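Side-chain contacts in NADP-dependent alcohol dehydrogenase (Entamoeba histolytica, PDB 2OUI), which catalyses the reversible NADP-dependent oxidation of alcohols to aldehydes or ketones, probably with the help of its bound zinc ion: residues T87-E92 against M101-M106; G179-A184 against S317-H322; A191-A196 against L228-G233. The protein carries 1 engineered substitution. All coordinates share one frame; numbering follows the deposited sequence.

Interaction 1: T87-E92 against M101-M106; sequences TPDWGE and MHSGGM
Ser103 carries most of this contact, meeting Pro88, Asp89 and Glu92 with its two side-chain atoms. With chi1 at 62°, its OG sits between the backbone N and the carbonyl carbon and donates a hydrogen bond to Asp89 OD2 at 3.0 Å. The carboxylate oxygen is reached from above its plane, 38° out of it. That same OD2 forms a salt bridge with Lys111, so one acceptor serves two donors. On the proline side the touch is carbon against the hydroxyl: Pro88 CA is 3.7 Å from Ser103 OG, while Pro88 CB also rests on one face of the Trp90 ring. Each segment contains a turn, type I from Asp89 to Glu92 and type II from His102 to Gly105, both in loops of the GroES-like domain. Glu92 closes the first turn and takes the N-cap position of helix 93-96. Its CB lies 4.0 Å from Ser103 CB and 3.9 Å from Gly104 N, an amide bonded to Glu94 OE1. Beyond CB the glutamate chain bends at chi2 (-62°), and its OE2 forms a salt bridge with Lys73 of the third subunit.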
loop_
_atom_site.group_PDB
_atom_site.type_symbol
_atom_site.label_atom_id
_atom_site.label_comp_id
_atom_site.label_asym_id
_atom_site.label_seq_id
_atom_site.Cartn_x
_atom_site.Cartn_y
_atom_site.Cartn_z
ATOM N N THR A 87 7.206 -13.068 -19.956
ATOM C CA THR A 87 5.976 -13.351 -20.708
ATOM C C THR A 87 5.133 -14.295 -19.834
ATOM O O THR A 87 5.168 -15.521 -20.002
ATOM C CB THR A 87 6.273 -14.044 -22.082
ATOM O OG1 THR A 87 7.093 -15.190 -21.847
ATOM C CG2 THR A 87 6.984 -13.110 -23.058
ATOM N N PRO A 88 4.375 -13.736 -18.879
ATOM C CA PRO A 88 3.664 -14.570 -17.901
ATOM C C PRO A 88 2.557 -15.482 -18.465
ATOM O O PRO A 88 2.043 -15.274 -19.583
ATOM C CB PRO A 88 3.015 -13.526 -16.953
ATOM C CG PRO A 88 3.848 -12.285 -17.130
ATOM C CD PRO A 88 4.169 -12.302 -18.630
ATOM N N ASP A 89 2.212 -16.492 -17.681
ATOM C CA ASP A 89 0.991 -17.283 -17.893
ATOM C C ASP A 89 -0.016 -16.581 -16.992
ATOM O O ASP A 89 0.005 -16.762 -15.759
ATOM C CB ASP A 89 1.202 -18.714 -17.402
ATOM C CG ASP A 89 2.524 -19.340 -17.917
ATOM O OD1 ASP A 89 2.613 -19.688 -19.118
ATOM O OD2 ASP A 89 3.471 -19.492 -17.103
ATOM N N TRP A 90 -0.856 -15.748 -17.590
ATOM C CA TRP A 90 -1.661 -14.781 -16.813
ATOM C C TRP A 90 -2.752 -15.379 -15.892
ATOM O O TRP A 90 -3.258 -14.689 -15.001
ATOM C CB TRP A 90 -2.209 -13.685 -17.756
ATOM C CG TRP A 90 -1.111 -12.766 -18.205
ATOM C CD1 TRP A 90 -0.354 -12.870 -19.344
ATOM C CD2 TRP A 90 -0.597 -11.656 -17.479
ATOM N NE1 TRP A 90 0.592 -11.859 -19.379
ATOM C CE2 TRP A 90 0.456 -11.097 -18.243
ATOM C CE3 TRP A 90 -0.945 -11.051 -16.250
ATOM C CZ2 TRP A 90 1.174 -9.971 -17.817
ATOM C CZ3 TRP A 90 -0.226 -9.932 -15.830
ATOM C CH2 TRP A 90 0.825 -9.415 -16.595
ATOM N N GLY A 91 -3.151 -16.627 -16.123
ATOM C CA GLY A 91 -4.169 -17.279 -15.289
ATOM C C GLY A 91 -3.608 -18.178 -14.197
ATOM O O GLY A 91 -4.369 -18.797 -13.466
ATOM N N GLU A 92 -2.285 -18.304 -14.111
ATOM C CA GLU A 92 -1.689 -19.164 -13.064
ATOM C C GLU A 92 -1.860 -18.542 -11.683
ATOM O O GLU A 92 -2.136 -17.335 -11.579
ATOM C CB GLU A 92 -0.208 -19.451 -13.352
ATOM C CG GLU A 92 0.053 -20.372 -14.560
ATOM C CD GLU A 92 -0.518 -21.787 -14.446
ATOM O OE1 GLU A 92 -0.658 -22.330 -13.332
ATOM O OE2 GLU A 92 -0.807 -22.371 -15.508
ATOM N N MET A 101 5.095 -12.459 -12.747
ATOM C CA MET A 101 6.466 -12.832 -13.154
ATOM C C MET A 101 6.883 -14.152 -12.545
ATOM O O MET A 101 7.910 -14.720 -12.928
ATOM C CB MET A 101 7.478 -11.736 -12.807
ATOM C CG MET A 101 7.721 -11.465 -11.306
ATOM S SD MET A 101 6.362 -10.563 -10.499
ATOM C CE MET A 101 6.467 -8.956 -11.244
ATOM N N HIS A 102 6.096 -14.635 -11.573
ATOM C CA HIS A 102 6.342 -15.950 -10.965
ATOM C C HIS A 102 5.294 -16.984 -11.339
ATOM O O HIS A 102 5.067 -17.943 -10.589
ATOM C CB HIS A 102 6.481 -15.815 -9.442
ATOM C CG HIS A 102 7.583 -14.888 -9.038
ATOM N ND1 HIS A 102 8.912 -15.158 -9.292
ATOM C CD2 HIS A 102 7.555 -13.680 -8.418
ATOM C CE1 HIS A 102 9.653 -14.153 -8.856
ATOM N NE2 HIS A 102 8.853 -13.250 -8.312
ATOM N N SER A 103 4.678 -16.816 -12.513
ATOM C CA SER A 103 3.609 -17.713 -12.928
ATOM C C SER A 103 4.135 -19.127 -13.131
ATOM O O SER A 103 5.074 -19.332 -13.900
ATOM C CB SER A 103 2.960 -17.192 -14.205
ATOM O OG SER A 103 3.914 -17.146 -15.275
ATOM N N GLY A 104 3.557 -20.090 -12.411
ATOM C CA GLY A 104 4.022 -21.485 -12.517
ATOM C C GLY A 104 5.112 -21.834 -11.502
ATOM O O GLY A 104 5.485 -22.996 -11.367
ATOM N N GLY A 105 5.595 -20.841 -10.752
ATOM C CA GLY A 105 6.651 -21.073 -9.759
ATOM C C GLY A 105 7.705 -19.990 -9.845
ATOM O O GLY A 105 7.670 -19.164 -10.739
ATOM N N MET A 106 8.633 -19.964 -8.894
ATOM C CA MET A 106 9.589 -18.839 -8.810
ATOM C C MET A 106 10.357 -18.642 -10.128
ATOM O O MET A 106 10.934 -19.599 -10.693
ATOM C CB MET A 106 10.541 -19.038 -7.616
ATOM C CG MET A 106 11.475 -17.869 -7.340
ATOM S SD MET A 106 12.026 -17.977 -5.612
ATOM C CE MET A 106 13.017 -19.470 -5.660
#

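Interaction 2: G179-A184 against S317-H322; sequences GLMSVA and SKLITH
The forked end of Leu319 reaches helix 177-188 between Leu180 and Met181, and all three side chains are buried. The approach to that fork begins at Ser317, which opens a short 3-10 segment; its backbone O receives the N-H of Ile320 at 3.0 Å. Lys318 starts out toward the helix at CB, but its chain leads away to long, weak ion pairs with Glu209 and Asp315. Leu319 then supplies most of the buried surface. CG stands beside the backbone N (chi1 -64°), and from there the two methyls divide the work. CD2 lies 3.8 Å from Leu180 CD1 and 4.1 Å from Leu180 CB, the two leucine side chains lying alongside with opposite headings. CD1 meets Met181 instead, 3.9 Å from its CG and 4.1 Å from its CE; bends at chi2 and chi3 fold the methionine chain so that both carbons touch one methyl. The helix involved follows strand 170-173 of the Rossmann-type sheet and includes Gly179, consistent with the glycine-rich dinucleotide-binding motif of this family. Around the contact, Leu180 also packs on Ile206 and Ala207 of helix 201-209, and Met181 on Tyr210. Past Leu319 the chain enters strand 320-325, where Thr321 and His322 bond through their backbones to strand 346-350, its parallel neighbour in the mixed sheet that also holds strands 27-34 and 61-68. The contact therefore spans the Rossmann-type and GroES-like parts of the fold, with Met181's side chain about 12 Å from the zinc ion.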
loop_
_atom_site.group_PDB
_atom_site.type_symbol
_atom_site.label_atom_id
_atom_site.label_comp_id
_atom_site.label_asym_id
_atom_site.label_seq_id
_atom_site.Cartn_x
_atom_site.Cartn_y
_atom_site.Cartn_z
ATOM N N GLY A 179 21.222 -0.511 -13.889
ATOM C CA GLY A 179 21.382 0.554 -12.878
ATOM C C GLY A 179 21.119 1.954 -13.409
ATOM O O GLY A 179 20.592 2.824 -12.698
ATOM N N LEU A 180 21.557 2.210 -14.636
ATOM C CA LEU A 180 21.298 3.505 -15.274
ATOM C C LEU A 180 19.798 3.719 -15.385
ATOM O O LEU A 180 19.302 4.845 -15.212
ATOM C CB LEU A 180 21.967 3.577 -16.653
ATOM C CG LEU A 180 23.500 3.670 -16.688
ATOM C CD1 LEU A 180 24.022 3.599 -18.134
ATOM C CD2 LEU A 180 23.928 4.969 -16.059
ATOM N N MET A 181 19.073 2.639 -15.682
ATOM C CA MET A 181 17.623 2.723 -15.777
ATOM C C MET A 181 16.994 2.837 -14.395
ATOM O O MET A 181 15.929 3.418 -14.265
ATOM C CB MET A 181 17.014 1.594 -16.619
ATOM C CG MET A 181 17.287 1.755 -18.145
ATOM S SD MET A 181 16.513 3.287 -18.749
ATOM C CE MET A 181 17.874 4.450 -18.894
ATOM N N SER A 182 17.687 2.329 -13.363
ATOM C CA SER A 182 17.234 2.544 -11.965
ATOM C C SER A 182 17.429 4.002 -11.525
ATOM O O SER A 182 16.621 4.530 -10.750
ATOM C CB SER A 182 17.984 1.638 -10.990
ATOM O OG SER A 182 17.590 0.278 -11.148
ATOM N N VAL A 183 18.516 4.630 -11.982
ATOM C CA VAL A 183 18.683 6.058 -11.841
ATOM C C VAL A 183 17.560 6.796 -12.544
ATOM O O VAL A 183 16.951 7.705 -11.968
ATOM C CB VAL A 183 20.081 6.547 -12.332
ATOM C CG1 VAL A 183 20.152 8.084 -12.330
ATOM C CG2 VAL A 183 21.203 5.980 -11.428
ATOM N N ALA A 184 17.308 6.446 -13.802
ATOM C CA ALA A 184 16.228 7.112 -14.541
ATOM C C ALA A 184 14.857 6.856 -13.863
ATOM O O ALA A 184 14.060 7.785 -13.716
ATOM C CB ALA A 184 16.235 6.698 -16.025
ATOM N N SER A 317 18.405 5.698 -25.987
ATOM C CA SER A 317 19.508 5.607 -26.948
ATOM C C SER A 317 20.878 5.742 -26.285
ATOM O O SER A 317 21.855 5.187 -26.788
ATOM C CB SER A 317 19.360 6.628 -28.079
ATOM O OG SER A 317 19.636 7.945 -27.611
ATOM N N LYS A 318 20.952 6.468 -25.162
ATOM C CA LYS A 318 22.219 6.657 -24.429
ATOM C C LYS A 318 22.802 5.339 -23.918
ATOM O O LYS A 318 23.965 5.292 -23.541
ATOM C CB LYS A 318 22.026 7.568 -23.217
ATOM C CG LYS A 318 21.670 9.010 -23.523
ATOM C CD LYS A 318 21.439 9.707 -22.156
ATOM C CE LYS A 318 20.295 10.705 -22.162
ATOM N NZ LYS A 318 20.709 11.920 -22.913
ATOM N N LEU A 319 21.978 4.291 -23.857
ATOM C CA LEU A 319 22.425 2.978 -23.403
ATOM C C LEU A 319 23.194 2.225 -24.475
ATOM O O LEU A 319 23.919 1.290 -24.174
ATOM C CB LEU A 319 21.228 2.106 -22.997
ATOM C CG LEU A 319 20.384 2.575 -21.811
ATOM C CD1 LEU A 319 19.170 1.650 -21.596
ATOM C CD2 LEU A 319 21.243 2.630 -20.558
ATOM N N ILE A 320 22.997 2.609 -25.728
ATOM C CA ILE A 320 23.517 1.823 -26.856
ATOM C C ILE A 320 24.933 2.268 -27.204
ATOM O O ILE A 320 25.157 3.391 -27.696
ATOM C CB ILE A 320 22.612 1.966 -28.086
ATOM C CG1 ILE A 320 21.183 1.493 -27.774
ATOM C CG2 ILE A 320 23.195 1.181 -29.296
ATOM C CD1 ILE A 320 20.173 1.859 -28.861
ATOM N N THR A 321 25.892 1.379 -26.994
ATOM C CA THR A 321 27.294 1.720 -27.261
ATOM C C THR A 321 27.883 1.006 -28.475
ATOM O O THR A 321 28.883 1.441 -29.020
ATOM C CB THR A 321 28.177 1.398 -26.057
ATOM O OG1 THR A 321 27.915 0.051 -25.624
ATOM C CG2 THR A 321 27.875 2.379 -24.911
ATOM N N HIS A 322 27.275 -0.106 -28.864
ATOM C CA HIS A 322 27.804 -0.960 -29.925
ATOM C C HIS A 322 26.633 -1.386 -30.790
ATOM O O HIS A 322 25.609 -1.830 -30.269
ATOM C CB HIS A 322 28.432 -2.216 -29.329
ATOM C CG HIS A 322 29.684 -1.968 -28.551
ATOM N ND1 HIS A 322 29.676 -1.458 -27.269
ATOM C CD2 HIS A 322 30.982 -2.188 -28.862
ATOM C CE1 HIS A 322 30.920 -1.359 -26.832
ATOM N NE2 HIS A 322 31.731 -1.790 -27.782
#

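Interaction 3: A191-A196 against L228-G233; sequences AGRIFA and LKATDG
Arg193 stretches across to the carbonyl of Ala230, and the course of its side chain shows how the polar half of the contact is made. CB points toward segment 228-233, and CG stands opposite the backbone N (chi1 -174°). From CG to NE the chain stays extended, which delivers the guanidinium to the end of helix 223-230. There Phe195 CZ, an atom on the rim of its ring, lies 3.4 Å above the guanidinium plane, over its centre. NH1 donates to Ala230 O at 3.1 Å, a bent bond with an N-H...O angle of 138° and the donor 43° out of the carbonyl plane. NH2 lies 4.0 Å from Ala230 CB; it forms a salt bridge with Asp214 and donates to a water at 2.8 Å, which donates in turn to Ala230 O. Both routes end on one carbonyl, whose place at the helix C terminus would probably favour a positive group. The helix closes in a Schellman motif, with Asp232 at C-prime and Gly233 N bonded to Leu228 O. Strand 194-197, next to 170-173 in the parallel Rossmann-type sheet, provides the apolar half through Phe195. Its CE2 is 3.6 Å from Ala230 CB, and its CZ is 3.9 Å from Thr231 CG2. The threonine hydroxyl turns to Ile227 O and Gly235 N.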
loop_
_atom_site.group_PDB
_atom_site.type_symbol
_atom_site.label_atom_id
_atom_site.label_comp_id
_atom_site.label_asym_id
_atom_site.label_seq_id
_atom_site.Cartn_x
_atom_site.Cartn_y
_atom_site.Cartn_z
ATOM N N ALA A 191 12.671 11.263 -6.981
ATOM C CA ALA A 191 13.875 11.412 -6.139
ATOM C C ALA A 191 14.594 12.721 -6.406
ATOM O O ALA A 191 14.611 13.237 -7.544
ATOM C CB ALA A 191 14.857 10.187 -6.323
ATOM N N GLY A 192 15.194 13.266 -5.346
ATOM C CA GLY A 192 15.927 14.516 -5.402
ATOM C C GLY A 192 17.399 14.185 -5.567
ATOM O O GLY A 192 17.889 13.991 -6.682
ATOM N N ARG A 193 18.116 14.092 -4.454
ATOM C CA ARG A 193 19.522 13.740 -4.559
ATOM C C ARG A 193 19.619 12.250 -4.885
ATOM O O ARG A 193 18.967 11.413 -4.236
ATOM C CB ARG A 193 20.227 14.067 -3.240
ATOM C CG ARG A 193 21.713 13.868 -3.279
ATOM C CD ARG A 193 22.375 14.557 -2.082
ATOM N NE ARG A 193 23.804 14.713 -2.305
ATOM C CZ ARG A 193 24.672 15.031 -1.355
ATOM N NH1 ARG A 193 24.252 15.231 -0.100
ATOM N NH2 ARG A 193 25.960 15.148 -1.659
ATOM N N ILE A 194 20.399 11.909 -5.923
ATOM C CA ILE A 194 20.599 10.504 -6.283
ATOM C C ILE A 194 22.096 10.194 -6.356
ATOM O O ILE A 194 22.805 10.768 -7.192
ATOM C CB ILE A 194 19.903 10.109 -7.647
ATOM C CG1 ILE A 194 18.390 10.304 -7.576
ATOM C CG2 ILE A 194 20.170 8.655 -7.983
ATOM C CD1 ILE A 194 17.710 10.288 -8.973
ATOM N N PHE A 195 22.578 9.330 -5.451
ATOM C CA PHE A 195 23.961 8.837 -5.502
ATOM C C PHE A 195 23.985 7.627 -6.419
ATOM O O PHE A 195 23.117 6.771 -6.317
ATOM C CB PHE A 195 24.427 8.375 -4.123
ATOM C CG PHE A 195 24.487 9.478 -3.102
ATOM C CD1 PHE A 195 23.389 9.759 -2.294
ATOM C CD2 PHE A 195 25.641 10.218 -2.957
ATOM C CE1 PHE A 195 23.466 10.800 -1.351
ATOM C CE2 PHE A 195 25.728 11.253 -2.016
ATOM C CZ PHE A 195 24.626 11.531 -1.204
ATOM N N ALA A 196 24.984 7.559 -7.285
ATOM C CA ALA A 196 25.133 6.436 -8.228
ATOM C C ALA A 196 26.515 5.834 -7.975
ATOM O O ALA A 196 27.537 6.476 -8.215
ATOM C CB ALA A 196 25.011 6.936 -9.674
ATOM N N LEU A 228 27.909 8.116 3.806
ATOM C CA LEU A 228 27.660 8.609 5.168
ATOM C C LEU A 228 28.267 9.983 5.399
ATOM O O LEU A 228 27.648 10.840 6.031
ATOM C CB LEU A 228 28.171 7.626 6.206
ATOM C CG LEU A 228 27.398 6.308 6.299
ATOM C CD1 LEU A 228 28.096 5.373 7.289
ATOM C CD2 LEU A 228 25.925 6.527 6.680
ATOM N N LYS A 229 29.471 10.211 4.894
ATOM C CA LYS A 229 30.057 11.541 4.937
ATOM C C LYS A 229 29.212 12.550 4.168
ATOM O O LYS A 229 29.006 13.669 4.645
ATOM C CB LYS A 229 31.494 11.541 4.415
ATOM C CG LYS A 229 32.510 11.341 5.509
ATOM C CD LYS A 229 33.747 10.607 5.029
ATOM C CE LYS A 229 34.460 9.961 6.221
ATOM N NZ LYS A 229 35.672 9.177 5.844
ATOM N N ALA A 230 28.734 12.164 2.986
ATOM C CA ALA A 230 27.972 13.078 2.137
ATOM C C ALA A 230 26.615 13.434 2.742
ATOM O O ALA A 230 26.022 14.447 2.369
ATOM C CB ALA A 230 27.786 12.509 0.721
ATOM N N THR A 231 26.126 12.601 3.655
ATOM C CA THR A 231 24.825 12.796 4.266
ATOM C C THR A 231 24.987 13.118 5.775
ATOM O O THR A 231 24.086 12.867 6.572
ATOM C CB THR A 231 23.922 11.561 4.065
ATOM O OG1 THR A 231 24.536 10.405 4.641
ATOM C CG2 THR A 231 23.638 11.278 2.558
ATOM N N ASP A 232 26.139 13.672 6.142
ATOM C CA ASP A 232 26.508 13.937 7.556
ATOM C C ASP A 232 26.016 12.855 8.519
ATOM O O ASP A 232 25.359 13.147 9.522
ATOM C CB ASP A 232 26.046 15.322 8.024
ATOM C CG ASP A 232 26.534 15.658 9.457
ATOM O OD1 ASP A 232 25.709 16.076 10.281
ATOM O OD2 ASP A 232 27.730 15.472 9.761
ATOM N N GLY A 233 26.329 11.607 8.182
ATOM C CA GLY A 233 26.098 10.460 9.039
ATOM C C GLY A 233 24.685 9.929 9.051
ATOM O O GLY A 233 24.433 8.906 9.681
HETATM O O HOH W 1 27.478 16.513 0.278
#

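Following the chain from the N terminus, interaction 1 comes first and closes a short loop of eight residues that includes helix 93-96, in the GroES-like domain. It is complete before interaction 2 opens on helix 177-188. Interaction 2 then spans 132 residues, joining that Rossmann-type helix to strand 320-325 of the mixed sheet. Interaction 3 is nested inside this long loop and ties strand 194-197 to the end of helix 223-230. Interactions 2 and 3 touch where Val183 O packs on Ile194 CD1 at 4.0 Å, whereas interaction 1 stays apart, its nearest atoms about 14 Å from interaction 2 and about 21 Å from interaction 3.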